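Local atomic coordinates of ribonuclease T2 (Homo sapiens, PDB entry 3T0O), a protein that cleaves single-stranded RNA, preferentially between purine and uridine residues, and so degrades microbial RNA into fragments sensed by TLR8 in innate immunity. Residues V16-E21 and P74-S79; T39-W44 and I172-L177; R70-D75 and E116-L121. All coordinates share one frame; numbering follows the deposited sequence.

Interaction 1 of 3, residues V16-E21 and P74-S79; sequences VQHWPE and PDVIHS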
# COMPACT_ATOMS: atom_id res chain seq x y z
N VAL A 16 0.79 1.79 -3.21
CA VAL A 16 1.60 0.98 -2.31
C VAL A 16 0.64 0.26 -1.41
O VAL A 16 -0.21 0.88 -0.72
CB VAL A 16 2.45 1.92 -1.45
CG1 VAL A 16 3.34 1.04 -0.53
CG2 VAL A 16 3.28 2.79 -2.41
N GLN A 17 0.70 -1.09 -1.37
CA GLN A 17 -0.16 -1.89 -0.53
C GLN A 17 0.76 -2.79 0.31
O GLN A 17 1.83 -3.16 -0.13
CB GLN A 17 -1.05 -2.76 -1.40
CG GLN A 17 -2.05 -1.90 -2.18
CD GLN A 17 -2.88 -2.71 -3.13
OE1 GLN A 17 -2.54 -2.84 -4.34
NE2 GLN A 17 -3.88 -3.31 -2.63
N HIS A 18 0.32 -3.07 1.52
CA HIS A 18 1.18 -3.85 2.44
C HIS A 18 0.41 -4.92 3.17
O HIS A 18 -0.79 -4.90 3.20
CB HIS A 18 2.03 -2.94 3.34
CG HIS A 18 1.22 -1.95 4.16
ND1 HIS A 18 1.86 -0.92 4.81
CD2 HIS A 18 -0.10 -1.81 4.38
CE1 HIS A 18 0.95 -0.23 5.48
NE2 HIS A 18 -0.25 -0.70 5.17
N TRP A 19 1.18 -5.88 3.70
CA TRP A 19 0.63 -7.06 4.32
C TRP A 19 0.74 -6.87 5.81
O TRP A 19 1.83 -6.87 6.35
CB TRP A 19 1.45 -8.25 3.84
CG TRP A 19 0.94 -9.54 4.39
CD1 TRP A 19 1.63 -10.45 5.23
CD2 TRP A 19 -0.35 -10.12 4.16
NE1 TRP A 19 0.81 -11.53 5.49
CE2 TRP A 19 -0.40 -11.35 4.88
CE3 TRP A 19 -1.46 -9.73 3.40
CZ2 TRP A 19 -1.52 -12.19 4.86
CZ3 TRP A 19 -2.58 -10.55 3.41
CH2 TRP A 19 -2.63 -11.74 4.16
N PRO A 20 -0.38 -6.66 6.47
CA PRO A 20 -0.33 -6.31 7.89
C PRO A 20 0.45 -7.26 8.76
O PRO A 20 1.22 -6.85 9.61
CB PRO A 20 -1.82 -6.34 8.30
CG PRO A 20 -2.51 -5.72 7.09
CD PRO A 20 -1.74 -6.49 5.92
N GLU A 21 0.33 -8.54 8.58
CA GLU A 21 1.08 -9.42 9.48
C GLU A 21 2.59 -9.23 9.37
O GLU A 21 3.30 -9.41 10.39
CB GLU A 21 0.71 -10.85 9.13
CG GLU A 21 1.51 -11.95 9.90
CD GLU A 21 1.42 -11.84 11.40
OE1 GLU A 21 0.38 -11.41 11.87
OE2 GLU A 21 2.39 -12.28 12.12
N PRO A 74 -6.10 0.84 7.13
CA PRO A 74 -5.84 0.92 8.57
C PRO A 74 -4.39 1.20 8.90
O PRO A 74 -3.52 1.02 8.04
CB PRO A 74 -6.13 -0.53 9.06
CG PRO A 74 -5.76 -1.41 7.84
CD PRO A 74 -6.33 -0.56 6.67
N ASP A 75 -4.15 1.66 10.13
CA ASP A 75 -2.79 1.94 10.54
C ASP A 75 -2.15 0.69 11.04
O ASP A 75 -2.35 0.28 12.16
CB ASP A 75 -2.80 3.01 11.61
CG ASP A 75 -1.41 3.35 12.11
OD1 ASP A 75 -0.44 2.71 11.65
OD2 ASP A 75 -1.29 4.26 12.98
N VAL A 76 -1.40 0.05 10.16
CA VAL A 76 -0.73 -1.21 10.51
C VAL A 76 0.76 -1.07 10.53
O VAL A 76 1.47 -2.10 10.50
CB VAL A 76 -1.19 -2.34 9.56
CG1 VAL A 76 -2.69 -2.59 9.78
CG2 VAL A 76 -0.87 -2.01 8.09
N ILE A 77 1.24 0.16 10.72
CA ILE A 77 2.70 0.35 10.91
C ILE A 77 2.89 0.79 12.34
O ILE A 77 3.43 0.01 13.13
CB ILE A 77 3.20 1.34 9.92
CG1 ILE A 77 3.08 0.71 8.51
CG2 ILE A 77 4.68 1.62 10.24
CD1 ILE A 77 3.33 1.63 7.41
N HIS A 78 2.47 2.00 12.72
CA HIS A 78 2.60 2.35 14.12
C HIS A 78 1.42 1.99 14.97
O HIS A 78 1.53 1.94 16.23
CB HIS A 78 2.75 3.82 14.31
CG HIS A 78 4.02 4.34 13.75
ND1 HIS A 78 5.26 3.84 14.11
CD2 HIS A 78 4.24 5.29 12.81
CE1 HIS A 78 6.19 4.46 13.39
NE2 HIS A 78 5.61 5.35 12.62
N SER A 79 0.30 1.77 14.27
CA SER A 79 -0.91 1.36 14.96
C SER A 79 -1.23 2.31 16.08
O SER A 79 -1.50 1.89 17.21
CB SER A 79 -0.81 -0.11 15.47
OG SER A 79 -0.73 -0.96 14.33
O HOH W 1 -3.02 -0.08 5.74
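P74 meets H18 through a bridging water, which donates to P74 O at 2.6 Å and lies 2.9 Å from H18 NE2, in the plane of the imidazole. D75 makes no contact with V16-E21 and orders its own loop: its OD1 accepts from I77 N nearly along the C-O axis, the Asx turn, and from S79 N above the carboxylate plane. That turn presents V76 and I77 to the other segment. V76 uses both methyls. CG2 sits 3.3 Å from H18 NE2, approaching the ring obliquely, while CG1 rests 4.1 Å from CB of P20, at the start of helix 20-23. I77 reaches the same imidazole with its extended end (chi2 171°), bringing CD1 to 3.6 Å from H18 CE1, at the ring edge. H18 meets them because its CG lies between the backbone N and carbonyl carbon (chi1 57°), and its ring also stacks on that of H41, a predicted active-site residue that I77 touches as well. The only polar link across these segments is thus one water; methyl groups otherwise border the CE1-NE2 side of H18, so packing and the water together probably limit the ring's rotation.

Interaction 2 of 3, residues T39-W44 and I172-L177; sequences TIHGLW and IGQIEL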
# COMPACT_ATOMS: atom_id res chain seq x y z
N THR A 39 -3.60 -4.28 2.53
CA THR A 39 -4.29 -2.98 2.70
C THR A 39 -3.45 -1.86 2.10
O THR A 39 -2.30 -2.04 1.67
CB THR A 39 -4.49 -2.64 4.23
OG1 THR A 39 -3.19 -2.67 4.85
CG2 THR A 39 -5.35 -3.71 4.85
N ILE A 40 -4.07 -0.66 2.03
CA ILE A 40 -3.42 0.49 1.44
C ILE A 40 -2.39 1.08 2.35
O ILE A 40 -2.68 1.39 3.51
CB ILE A 40 -4.45 1.58 1.14
CG1 ILE A 40 -5.52 1.02 0.21
CG2 ILE A 40 -3.70 2.78 0.54
CD1 ILE A 40 -6.73 1.99 0.07
N HIS A 41 -1.16 1.21 1.86
CA HIS A 41 -0.20 2.06 2.53
C HIS A 41 -0.37 3.50 2.04
O HIS A 41 -0.64 4.41 2.84
CB HIS A 41 1.16 1.55 2.25
CG HIS A 41 2.18 2.21 3.10
ND1 HIS A 41 3.47 1.74 3.20
CD2 HIS A 41 2.10 3.29 3.91
CE1 HIS A 41 4.16 2.52 4.01
NE2 HIS A 41 3.36 3.47 4.47
N GLY A 42 -0.30 3.72 0.71
CA GLY A 42 -0.65 5.03 0.23
C GLY A 42 -0.51 5.10 -1.28
O GLY A 42 -0.18 4.13 -1.94
N LEU A 43 -0.84 6.28 -1.81
CA LEU A 43 -0.72 6.60 -3.19
C LEU A 43 0.29 7.71 -3.32
O LEU A 43 0.04 8.84 -2.93
CB LEU A 43 -2.10 7.00 -3.75
CG LEU A 43 -2.02 7.43 -5.21
CD1 LEU A 43 -1.71 6.25 -6.10
CD2 LEU A 43 -3.41 8.01 -5.65
N TRP A 44 1.48 7.34 -3.75
CA TRP A 44 2.60 8.27 -3.59
C TRP A 44 3.15 8.80 -4.90
O TRP A 44 3.54 8.02 -5.77
CB TRP A 44 3.75 7.47 -2.98
CG TRP A 44 3.48 6.89 -1.61
CD1 TRP A 44 2.51 7.15 -0.80
CD2 TRP A 44 4.34 5.96 -0.96
NE1 TRP A 44 2.62 6.40 0.37
CE2 TRP A 44 3.76 5.66 0.26
CE3 TRP A 44 5.55 5.38 -1.32
CZ2 TRP A 44 4.34 4.77 1.17
CZ3 TRP A 44 6.11 4.47 -0.42
CH2 TRP A 44 5.50 4.17 0.74
N ILE A 172 7.57 -11.28 2.87
CA ILE A 172 6.96 -10.27 1.97
C ILE A 172 6.14 -9.31 2.77
O ILE A 172 5.36 -9.74 3.61
CB ILE A 172 6.18 -10.93 0.83
CG1 ILE A 172 5.72 -9.84 -0.17
CG2 ILE A 172 4.89 -11.67 1.34
CD1 ILE A 172 5.03 -10.48 -1.42
N GLY A 173 6.28 -8.02 2.43
CA GLY A 173 5.60 -6.95 3.20
C GLY A 173 4.83 -5.99 2.33
O GLY A 173 3.88 -5.44 2.82
N GLN A 174 5.31 -5.74 1.10
CA GLN A 174 4.72 -4.55 0.39
C GLN A 174 4.79 -4.77 -1.10
O GLN A 174 5.78 -5.29 -1.58
CB GLN A 174 5.48 -3.29 0.87
CG GLN A 174 4.93 -1.99 0.24
CD GLN A 174 5.37 -0.82 1.15
OE1 GLN A 174 4.65 -0.51 2.08
NE2 GLN A 174 6.44 -0.18 0.78
N ILE A 175 3.71 -4.41 -1.80
CA ILE A 175 3.67 -4.57 -3.25
C ILE A 175 3.30 -3.23 -3.82
O ILE A 175 2.34 -2.59 -3.35
CB ILE A 175 2.67 -5.60 -3.60
CG1 ILE A 175 3.17 -7.01 -3.14
CG2 ILE A 175 2.31 -5.52 -5.13
CD1 ILE A 175 2.10 -8.14 -3.35
N GLU A 176 4.11 -2.77 -4.74
CA GLU A 176 3.95 -1.41 -5.34
C GLU A 176 3.63 -1.58 -6.79
O GLU A 176 4.24 -2.37 -7.50
CB GLU A 176 5.20 -0.56 -5.20
CG GLU A 176 5.54 -0.46 -3.69
CD GLU A 176 6.66 0.45 -3.45
OE1 GLU A 176 7.36 0.77 -4.39
OE2 GLU A 176 6.87 0.82 -2.28
N LEU A 177 2.64 -0.81 -7.27
CA LEU A 177 2.26 -0.81 -8.71
C LEU A 177 2.28 0.66 -9.12
O LEU A 177 1.66 1.52 -8.48
CB LEU A 177 0.85 -1.37 -8.93
CG LEU A 177 0.75 -2.89 -8.63
CD1 LEU A 177 -0.70 -3.29 -8.32
CD2 LEU A 177 1.32 -3.61 -9.86
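A nearly straight hydrogen bond joins the two strands: H41 ND1 donates to Q174 OE1 at 2.8 Å, with an N-H...O angle of 171°. The oxygen lies in the plane of the imidazole, at its edge, whereas the donor is tilted 29° from the carbonyl plane of the amide. Q174 spans the gap with an extended chain, its CG anti to the backbone N, and the other end of its amide is held as well, since NE2 donates to Q159 OE1 on strand 157-161. With both amide atoms engaged, the oxygen is probably kept facing H41, and the bond restrains the ring's rotation. H41 is a predicted active-site residue of this RNase T2, so Q174 is well placed to act as a second-shell residue orienting it.

Aromatic packing adds to this grip. Within its own strand W44 lays CZ2 over the centre of one face of the H41 ring, 3.5 Å above the plane. Across the contact the indole makes a looser approach, its CZ3 lying 4.2 Å from E176 OE2, with ring and carboxylate planes 77° apart. The polar end of W44 points elsewhere: NE1 donates to E90 OE1, and the indole stacks on H94, both assigned to the active site by similarity or prediction.

No backbone bond runs between these segments, whose axes approach to 9.0 Å, because strand 12-18 lies between them and pairs antiparallel with each. V16 of that central strand touches H41, W44, Q174 and E176 and faces the classic bulge at H41 and G42. Helix 107-121 packs beside I40 and L43, and helix 141-152 beside I172, I175 and L177.

Interaction 3 of 3, residues R70-D75 and E116-L121; sequences RAYWPD and ELYREL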
# COMPACT_ATOMS: atom_id res chain seq x y z
N ARG A 70 -11.15 2.96 7.29
CA ARG A 70 -10.83 2.05 8.38
C ARG A 70 -10.62 0.64 7.91
O ARG A 70 -9.77 -0.08 8.48
CB ARG A 70 -11.92 2.09 9.48
CG ARG A 70 -11.95 3.49 10.16
CD ARG A 70 -13.00 3.56 11.30
NE ARG A 70 -14.33 3.22 10.84
CZ ARG A 70 -15.33 4.08 10.72
NH1 ARG A 70 -15.15 5.37 10.99
NH2 ARG A 70 -16.50 3.64 10.29
N ALA A 71 -11.44 0.19 6.93
CA ALA A 71 -11.34 -1.21 6.48
C ALA A 71 -10.13 -1.46 5.59
O ALA A 71 -9.47 -2.47 5.72
CB ALA A 71 -12.55 -1.58 5.69
N TYR A 72 -9.84 -0.48 4.74
CA TYR A 72 -8.86 -0.75 3.69
C TYR A 72 -7.61 0.05 3.90
O TYR A 72 -6.59 -0.24 3.22
CB TYR A 72 -9.48 -0.32 2.31
CG TYR A 72 -10.72 -1.05 1.90
CD1 TYR A 72 -10.94 -2.33 2.30
CD2 TYR A 72 -11.67 -0.38 1.16
CE1 TYR A 72 -12.16 -3.00 1.93
CE2 TYR A 72 -12.87 -1.00 0.80
CZ TYR A 72 -13.08 -2.30 1.20
OH TYR A 72 -14.27 -2.95 0.80
N TRP A 73 -7.64 1.05 4.76
CA TRP A 73 -6.45 1.89 4.95
C TRP A 73 -6.14 1.98 6.45
O TRP A 73 -5.83 3.03 6.99
CB TRP A 73 -6.73 3.25 4.33
CG TRP A 73 -5.51 3.99 3.87
CD1 TRP A 73 -4.26 3.99 4.43
CD2 TRP A 73 -5.50 4.94 2.80
NE1 TRP A 73 -3.41 4.85 3.69
CE2 TRP A 73 -4.17 5.45 2.71
CE3 TRP A 73 -6.47 5.34 1.86
CZ2 TRP A 73 -3.80 6.43 1.68
CZ3 TRP A 73 -6.08 6.29 0.87
CH2 TRP A 73 -4.77 6.77 0.80
N PRO A 74 -6.10 0.84 7.13
CA PRO A 74 -5.84 0.92 8.57
C PRO A 74 -4.39 1.20 8.90
O PRO A 74 -3.52 1.02 8.04
CB PRO A 74 -6.13 -0.53 9.06
CG PRO A 74 -5.76 -1.41 7.84
CD PRO A 74 -6.33 -0.56 6.67
N ASP A 75 -4.15 1.66 10.13
CA ASP A 75 -2.79 1.94 10.54
C ASP A 75 -2.15 0.69 11.04
O ASP A 75 -2.35 0.28 12.16
CB ASP A 75 -2.80 3.01 11.61
CG ASP A 75 -1.41 3.35 12.11
OD1 ASP A 75 -0.44 2.71 11.65
OD2 ASP A 75 -1.29 4.26 12.98
N GLU A 116 -10.60 3.93 -4.59
CA GLU A 116 -11.13 3.34 -5.83
C GLU A 116 -10.11 2.50 -6.49
O GLU A 116 -10.42 1.39 -6.92
CB GLU A 116 -11.55 4.47 -6.75
CG GLU A 116 -12.25 4.06 -7.98
CD GLU A 116 -12.80 5.31 -8.68
OE1 GLU A 116 -12.05 6.30 -8.84
OE2 GLU A 116 -14.00 5.31 -9.03
N LEU A 117 -8.89 3.00 -6.57
CA LEU A 117 -7.81 2.25 -7.22
C LEU A 117 -7.55 0.96 -6.48
O LEU A 117 -7.32 -0.10 -7.09
CB LEU A 117 -6.52 3.11 -7.18
CG LEU A 117 -6.65 4.22 -8.19
CD1 LEU A 117 -5.47 5.14 -7.94
CD2 LEU A 117 -6.50 3.61 -9.62
N TYR A 118 -7.61 1.01 -5.14
CA TYR A 118 -7.39 -0.23 -4.38
C TYR A 118 -8.48 -1.27 -4.76
O TYR A 118 -8.15 -2.44 -4.94
CB TYR A 118 -7.62 0.15 -2.91
CG TYR A 118 -7.59 -1.03 -1.94
CD1 TYR A 118 -6.40 -1.65 -1.64
CD2 TYR A 118 -8.76 -1.47 -1.37
CE1 TYR A 118 -6.41 -2.72 -0.70
CE2 TYR A 118 -8.80 -2.52 -0.44
CZ TYR A 118 -7.60 -3.11 -0.12
OH TYR A 118 -7.69 -4.16 0.80
N ARG A 119 -9.73 -0.85 -4.90
CA ARG A 119 -10.84 -1.74 -5.26
C ARG A 119 -10.68 -2.31 -6.67
O ARG A 119 -11.04 -3.47 -6.93
CB ARG A 119 -12.19 -0.96 -5.17
CG ARG A 119 -12.50 -0.49 -3.73
CD ARG A 119 -13.93 0.09 -3.53
NE ARG A 119 -14.28 1.14 -4.48
CZ ARG A 119 -14.32 2.45 -4.23
NH1 ARG A 119 -13.99 2.95 -3.06
NH2 ARG A 119 -14.69 3.27 -5.20
N GLU A 120 -10.25 -1.43 -7.59
CA GLU A 120 -10.14 -1.80 -8.99
C GLU A 120 -8.95 -2.73 -9.15
O GLU A 120 -9.00 -3.71 -9.93
CB GLU A 120 -9.99 -0.56 -9.86
CG GLU A 120 -11.28 0.24 -9.90
CD GLU A 120 -11.16 1.51 -10.69
OE1 GLU A 120 -10.06 1.86 -11.18
OE2 GLU A 120 -12.21 2.14 -10.82
N LEU A 121 -7.87 -2.47 -8.44
CA LEU A 121 -6.76 -3.36 -8.60
C LEU A 121 -7.03 -4.74 -7.98
O LEU A 121 -6.66 -5.82 -8.51
CB LEU A 121 -5.54 -2.77 -7.91
CG LEU A 121 -5.11 -1.54 -8.70
CD1 LEU A 121 -4.07 -0.80 -7.82
CD2 LEU A 121 -4.48 -1.88 -10.09
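This is an aromatic contact between two helices of the alpha/beta RNase T2 fold: Y72, in the last turn of helix 66-72, meets Y118, near the end of helix 107-121. Both helices lie against strand 39-45, where I40 is hydrogen-bonded through its backbone to Y72 and touched by the Y118 side chain. The pair is neither a parallel stack nor an edge-to-face arrangement. Ring centroids are 5.0 Å apart, and the planes are inclined at 38°.

Y118 extends away from its helix, with CG anti to the backbone N (chi1 174°), and carries one side of its ring across that of Y72. Its phenol end is fixed outside the pair, since OH is hydrogen-bonded to W38 O; the same buried ring also touches M15 and Q17 of strand 12-18. Y72 is partly exposed, and the methyl of A71 lies 3.8 Å above its ring plane, offset toward the rim. In one of its two conformers R119, the next residue along helix 107-121, adds a salt bridge from NH1 to E68 OE2.

No hydrogen bond passes between the two tyrosines, and their contact is mainly carbon against carbon. Y118 CE2 sits over one face of the Y72 ring, close to the root of the side chain: it is 3.4 Å from CG, 3.5 Å from CD1 and 3.6 Å from CB of Y72.

The three contacts surround strands 12-18 and 39-45. Interaction 2 lies near the centre of the chain yet is only partly buried; it is polar and directional, consistent with orienting a predicted active-site histidine. Interaction 1 is buried and mostly apolar, bringing a loop against the end of strand 12-18. Both contacts reach the H41 ring, one by packing and one by a hydrogen bond. Interaction 3 is partly buried, pairing a buried tyrosine with a partly exposed one, and joins helices by aromatic packing. It shares P74 and D75 with interaction 1 and connects to interaction 2 through the hydrogen bond from W73 NE1 to H41 O.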